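Local coordinates for protein nucleoporin nup120 (Schizosaccharomyces pombe, PDB 4GQ2) that serves as a structural component of the nuclear pore complex, where nucleoporins can also act as docking partners for transport factors, at residues G834-D839 with Y844-I849; L848-L851 with V857-V860. All blocks are in the same frame, centred on the assembly; numbering follows the deposited sequence.

Interaction 1 (G834-D839 with Y844-I849); sequences GWLNSD and YLKALI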
loop_
_atom_site.group_PDB
_atom_site.type_symbol
_atom_site.label_atom_id
_atom_site.label_comp_id
_atom_site.label_asym_id
_atom_site.label_seq_id
_atom_site.Cartn_x
_atom_site.Cartn_y
_atom_site.Cartn_z
ATOM N N GLY A 834 -15.713 -1.552 1.011
ATOM C CA GLY A 834 -16.328 -2.881 0.969
ATOM C C GLY A 834 -16.098 -3.713 2.225
ATOM O O GLY A 834 -16.730 -4.740 2.409
ATOM N N TRP A 835 -15.197 -3.254 3.088
ATOM C CA TRP A 835 -14.880 -3.917 4.357
ATOM C C TRP A 835 -15.775 -3.498 5.493
ATOM O O TRP A 835 -15.878 -4.220 6.492
ATOM C CB TRP A 835 -13.436 -3.628 4.748
ATOM C CG TRP A 835 -12.409 -4.250 3.845
ATOM C CD1 TRP A 835 -11.593 -3.608 2.927
ATOM C CD2 TRP A 835 -12.048 -5.681 3.742
ATOM N NE1 TRP A 835 -10.768 -4.511 2.289
ATOM C CE2 TRP A 835 -10.990 -5.766 2.732
ATOM C CE3 TRP A 835 -12.471 -6.843 4.370
ATOM C CZ2 TRP A 835 -10.391 -6.971 2.392
ATOM C CZ3 TRP A 835 -11.865 -8.055 4.013
ATOM C CH2 TRP A 835 -10.855 -8.117 3.043
ATOM N N LEU A 836 -16.406 -2.324 5.373
ATOM C CA LEU A 836 -17.306 -1.822 6.426
ATOM C C LEU A 836 -18.507 -2.736 6.555
ATOM O O LEU A 836 -19.081 -3.151 5.549
ATOM C CB LEU A 836 -17.758 -0.385 6.146
ATOM C CG LEU A 836 -16.737 0.728 6.398
ATOM C CD1 LEU A 836 -17.198 2.022 5.747
ATOM C CD2 LEU A 836 -16.489 0.933 7.892
ATOM N N ASN A 837 -18.873 -3.068 7.791
ATOM C CA ASN A 837 -19.963 -4.007 8.035
ATOM C C ASN A 837 -21.334 -3.321 8.032
ATOM O O ASN A 837 -21.445 -2.179 7.593
ATOM C CB ASN A 837 -19.715 -4.817 9.327
ATOM C CG ASN A 837 -19.708 -3.958 10.594
ATOM O OD1 ASN A 837 -20.238 -2.845 10.634
ATOM N ND2 ASN A 837 -19.124 -4.498 11.649
ATOM N N SER A 838 -22.359 -4.007 8.539
ATOM C CA SER A 838 -23.750 -3.538 8.471
ATOM C C SER A 838 -24.289 -2.803 9.704
ATOM O O SER A 838 -25.458 -2.447 9.729
ATOM C CB SER A 838 -24.673 -4.703 8.146
ATOM O OG SER A 838 -24.424 -5.164 6.836
ATOM N N ASP A 839 -23.450 -2.590 10.715
ATOM C CA ASP A 839 -23.811 -1.742 11.862
ATOM C C ASP A 839 -24.229 -0.339 11.380
ATOM O O ASP A 839 -23.684 0.164 10.395
ATOM C CB ASP A 839 -22.640 -1.620 12.852
ATOM C CG ASP A 839 -22.104 -2.971 13.312
ATOM O OD1 ASP A 839 -22.887 -3.941 13.374
ATOM O OD2 ASP A 839 -20.891 -3.063 13.617
ATOM N N TYR A 844 -23.850 4.469 7.947
ATOM C CA TYR A 844 -23.860 5.924 7.926
ATOM C C TYR A 844 -22.540 6.437 7.359
ATOM O O TYR A 844 -22.510 7.380 6.555
ATOM C CB TYR A 844 -24.100 6.475 9.342
ATOM C CG TYR A 844 -23.947 7.976 9.456
ATOM C CD1 TYR A 844 -24.930 8.833 8.969
ATOM C CD2 TYR A 844 -22.816 8.542 10.049
ATOM C CE1 TYR A 844 -24.797 10.211 9.071
ATOM C CE2 TYR A 844 -22.674 9.924 10.148
ATOM C CZ TYR A 844 -23.673 10.748 9.656
ATOM O OH TYR A 844 -23.546 12.114 9.731
ATOM N N LEU A 845 -21.446 5.804 7.761
ATOM C CA LEU A 845 -20.129 6.196 7.262
ATOM C C LEU A 845 -19.954 5.838 5.778
ATOM O O LEU A 845 -19.356 6.610 5.030
ATOM C CB LEU A 845 -19.012 5.609 8.132
ATOM C CG LEU A 845 -17.548 5.893 7.781
ATOM C CD1 LEU A 845 -17.164 7.361 7.961
ATOM C CD2 LEU A 845 -16.675 4.984 8.634
ATOM N N LYS A 846 -20.482 4.688 5.352
ATOM C CA LYS A 846 -20.539 4.356 3.919
ATOM C C LYS A 846 -21.201 5.503 3.153
ATOM O O LYS A 846 -20.712 5.927 2.111
ATOM C CB LYS A 846 -21.320 3.064 3.675
ATOM C CG LYS A 846 -20.647 1.806 4.197
ATOM C CD LYS A 846 -21.379 0.541 3.763
ATOM C CE LYS A 846 -21.287 0.321 2.261
ATOM N NZ LYS A 846 -21.696 -1.059 1.877
ATOM N N ALA A 847 -22.295 6.022 3.703
ATOM C CA ALA A 847 -23.028 7.117 3.086
ATOM C C ALA A 847 -22.200 8.400 2.966
ATOM O O ALA A 847 -22.172 9.035 1.910
ATOM C CB ALA A 847 -24.321 7.371 3.846
ATOM N N LEU A 848 -21.521 8.776 4.046
ATOM C CA LEU A 848 -20.647 9.943 4.016
ATOM C C LEU A 848 -19.517 9.808 2.997
ATOM O O LEU A 848 -19.172 10.775 2.327
ATOM C CB LEU A 848 -20.046 10.203 5.389
ATOM C CG LEU A 848 -20.952 10.547 6.568
ATOM C CD1 LEU A 848 -20.058 10.640 7.782
ATOM C CD2 LEU A 848 -21.704 11.853 6.349
ATOM N N ILE A 849 -18.931 8.613 2.902
ATOM C CA ILE A 849 -17.839 8.357 1.968
ATOM C C ILE A 849 -18.358 8.508 0.530
ATOM O O ILE A 849 -17.772 9.235 -0.275
ATOM C CB ILE A 849 -17.217 6.952 2.175
ATOM C CG1 ILE A 849 -16.505 6.867 3.529
ATOM C CG2 ILE A 849 -16.244 6.615 1.046
ATOM C CD1 ILE A 849 -16.382 5.447 4.061
HETATM O O HOH W 1 -19.204 -2.306 2.992
HETATM O O HOH W 2 -22.422 -2.531 4.879
#
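L836, its CG set opposite the carbonyl carbon (chi1 -75°), sends both methyls against helix 840-852, and K846 meets it with a chain that turns at chi3 (67°), bringing the amine toward the backbone carbonyls of the loop. The contact belongs to the HEAT-repeat region: the loop after helix 826-832 folds onto the flank of the next helix, with L836 as its main apolar contact. CD1 of L836 lies 3.8 Å from CG of K846, the two side chains running past each other in opposite directions. The same CD1 meets CD1 of I849 tip to tip at 3.9 Å. L836 and L845 cross at about a right angle, CD2 to CD2 at 4.1 Å. V813 of helix 812-822 also packs on L836, so the leucine is buried between two helices.

No direct hydrogen bond joins the segments; water does it instead. Water 1 donates to L836 O at 2.7 Å and accepts from K846 NZ at 3.0 Å, tying the lysine tip to the loop backbone. Water 2 makes a second, weak bridge from the same NZ to N837 O. Just before the helix, N837 forms an Asx turn: D839 N donates to N837 OD1 at 3.2 Å, from above the carbonyl plane, 56° out of it.

Interaction 2 (L848-L851 with V857-V860); sequences LIYL and VKAV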
loop_
_atom_site.group_PDB
_atom_site.type_symbol
_atom_site.label_atom_id
_atom_site.label_comp_id
_atom_site.label_asym_id
_atom_site.label_seq_id
_atom_site.Cartn_x
_atom_site.Cartn_y
_atom_site.Cartn_z
ATOM N N LEU A 848 -21.521 8.776 4.046
ATOM C CA LEU A 848 -20.647 9.943 4.016
ATOM C C LEU A 848 -19.517 9.808 2.997
ATOM O O LEU A 848 -19.172 10.775 2.327
ATOM C CB LEU A 848 -20.046 10.203 5.389
ATOM C CG LEU A 848 -20.952 10.547 6.568
ATOM C CD1 LEU A 848 -20.058 10.640 7.782
ATOM C CD2 LEU A 848 -21.704 11.853 6.349
ATOM N N ILE A 849 -18.931 8.613 2.902
ATOM C CA ILE A 849 -17.839 8.357 1.968
ATOM C C ILE A 849 -18.358 8.508 0.530
ATOM O O ILE A 849 -17.772 9.235 -0.275
ATOM C CB ILE A 849 -17.217 6.952 2.175
ATOM C CG1 ILE A 849 -16.505 6.867 3.529
ATOM C CG2 ILE A 849 -16.244 6.615 1.046
ATOM C CD1 ILE A 849 -16.382 5.447 4.061
ATOM N N TYR A 850 -19.470 7.846 0.219
ATOM C CA TYR A 850 -20.075 7.994 -1.104
ATOM C C TYR A 850 -20.400 9.451 -1.376
ATOM O O TYR A 850 -20.199 9.926 -2.491
ATOM C CB TYR A 850 -21.356 7.182 -1.242
ATOM C CG TYR A 850 -21.174 5.691 -1.374
ATOM C CD1 TYR A 850 -20.288 5.143 -2.310
ATOM C CD2 TYR A 850 -21.937 4.827 -0.602
ATOM C CE1 TYR A 850 -20.150 3.767 -2.438
ATOM C CE2 TYR A 850 -21.810 3.466 -0.720
ATOM C CZ TYR A 850 -20.920 2.937 -1.628
ATOM O OH TYR A 850 -20.822 1.572 -1.699
ATOM N N LEU A 851 -20.902 10.153 -0.357
ATOM C CA LEU A 851 -21.278 11.552 -0.523
ATOM C C LEU A 851 -20.059 12.339 -0.971
ATOM O O LEU A 851 -20.120 13.084 -1.954
ATOM C CB LEU A 851 -21.840 12.139 0.770
ATOM C CG LEU A 851 -23.199 12.845 0.733
ATOM C CD1 LEU A 851 -23.307 13.829 1.886
ATOM C CD2 LEU A 851 -23.471 13.535 -0.593
ATOM N N VAL A 857 -26.393 9.022 -5.335
ATOM C CA VAL A 857 -27.433 8.000 -5.354
ATOM C C VAL A 857 -27.110 6.839 -4.394
ATOM O O VAL A 857 -28.003 6.278 -3.747
ATOM C CB VAL A 857 -27.653 7.488 -6.794
ATOM C CG1 VAL A 857 -28.625 6.307 -6.829
ATOM C CG2 VAL A 857 -28.132 8.633 -7.681
ATOM N N LYS A 858 -25.832 6.482 -4.312
ATOM C CA LYS A 858 -25.387 5.429 -3.411
ATOM C C LYS A 858 -25.392 5.896 -1.958
ATOM O O LYS A 858 -25.739 5.132 -1.057
ATOM C CB LYS A 858 -24.008 4.904 -3.832
ATOM C CG LYS A 858 -24.061 4.094 -5.122
ATOM C CD LYS A 858 -22.683 3.648 -5.565
ATOM C CE LYS A 858 -22.762 2.856 -6.855
ATOM N NZ LYS A 858 -21.481 2.131 -7.082
ATOM N N ALA A 859 -25.016 7.152 -1.748
ATOM C CA ALA A 859 -25.061 7.782 -0.435
ATOM C C ALA A 859 -26.477 7.779 0.142
ATOM O O ALA A 859 -26.691 7.358 1.290
ATOM C CB ALA A 859 -24.529 9.210 -0.520
ATOM N N VAL A 860 -27.432 8.251 -0.663
ATOM C CA VAL A 860 -28.827 8.380 -0.245
ATOM C C VAL A 860 -29.428 7.021 0.076
ATOM O O VAL A 860 -30.176 6.882 1.050
ATOM C CB VAL A 860 -29.678 9.117 -1.298
ATOM C CG1 VAL A 860 -31.162 8.905 -1.042
ATOM C CG2 VAL A 860 -29.345 10.600 -1.294
#
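Y850 and K858 meet where helices 840-852 and 856-864 pack as an antiparallel helical hairpin in the HEAT-repeat region. From CB outward, the tyrosine first touches the backbone of the second helix: its CB lies 3.7 Å from A859 N and a similar distance from that residue's methyl. CG then comes under K858 CB, and CD2 is 3.8 Å from K858 O as well. CD1 and CE2 also lie against K858 CB, and CE1 reaches CD of K858 at 4.0 Å. The result is a CH-pi contact, K858 CB sitting 3.8 Å from the centroid of the Y850 ring and only 11° off its normal. Beyond CG the lysine chain is extended, crossing the ring obliquely and taking NZ onward to a salt bridge with an acidic side chain on the chain of another protein; an acidic side chain of that chain also packs on Y850. With an alanine here in place of Y850, K858 CB and CD would lose the ring they lie on, which would probably open a gap between the helices and leave the lysine's methylenes without that support.

A859 lets the backbones come close, with its CA 5.0 Å from that of Y850. Its methyl packs against both first-helix residues: A859 CB is 3.8 Å from L851 N and 4.1 Å from L851 CG.

How the interactions relate
Helix 840-852 carries both contacts, whose centres are 10 Å apart and which share L848 and I849. Interaction 1 packs the helix against the loop that precedes it; interaction 2 packs its later turns against the helix that follows, so three consecutive pieces of chain are joined. The two meet directly where A847 O lies 3.4 Å from A859 CB. I849 serves the loop, its tip leading away from 857-860, while the next residue, Y850, faces the second helix; both also touch I833 and M830. The centre of interaction 2 is about 36 Å from the centre of the chain, that of interaction 1 about 30 Å; the former reaches another protein through K858, the latter none.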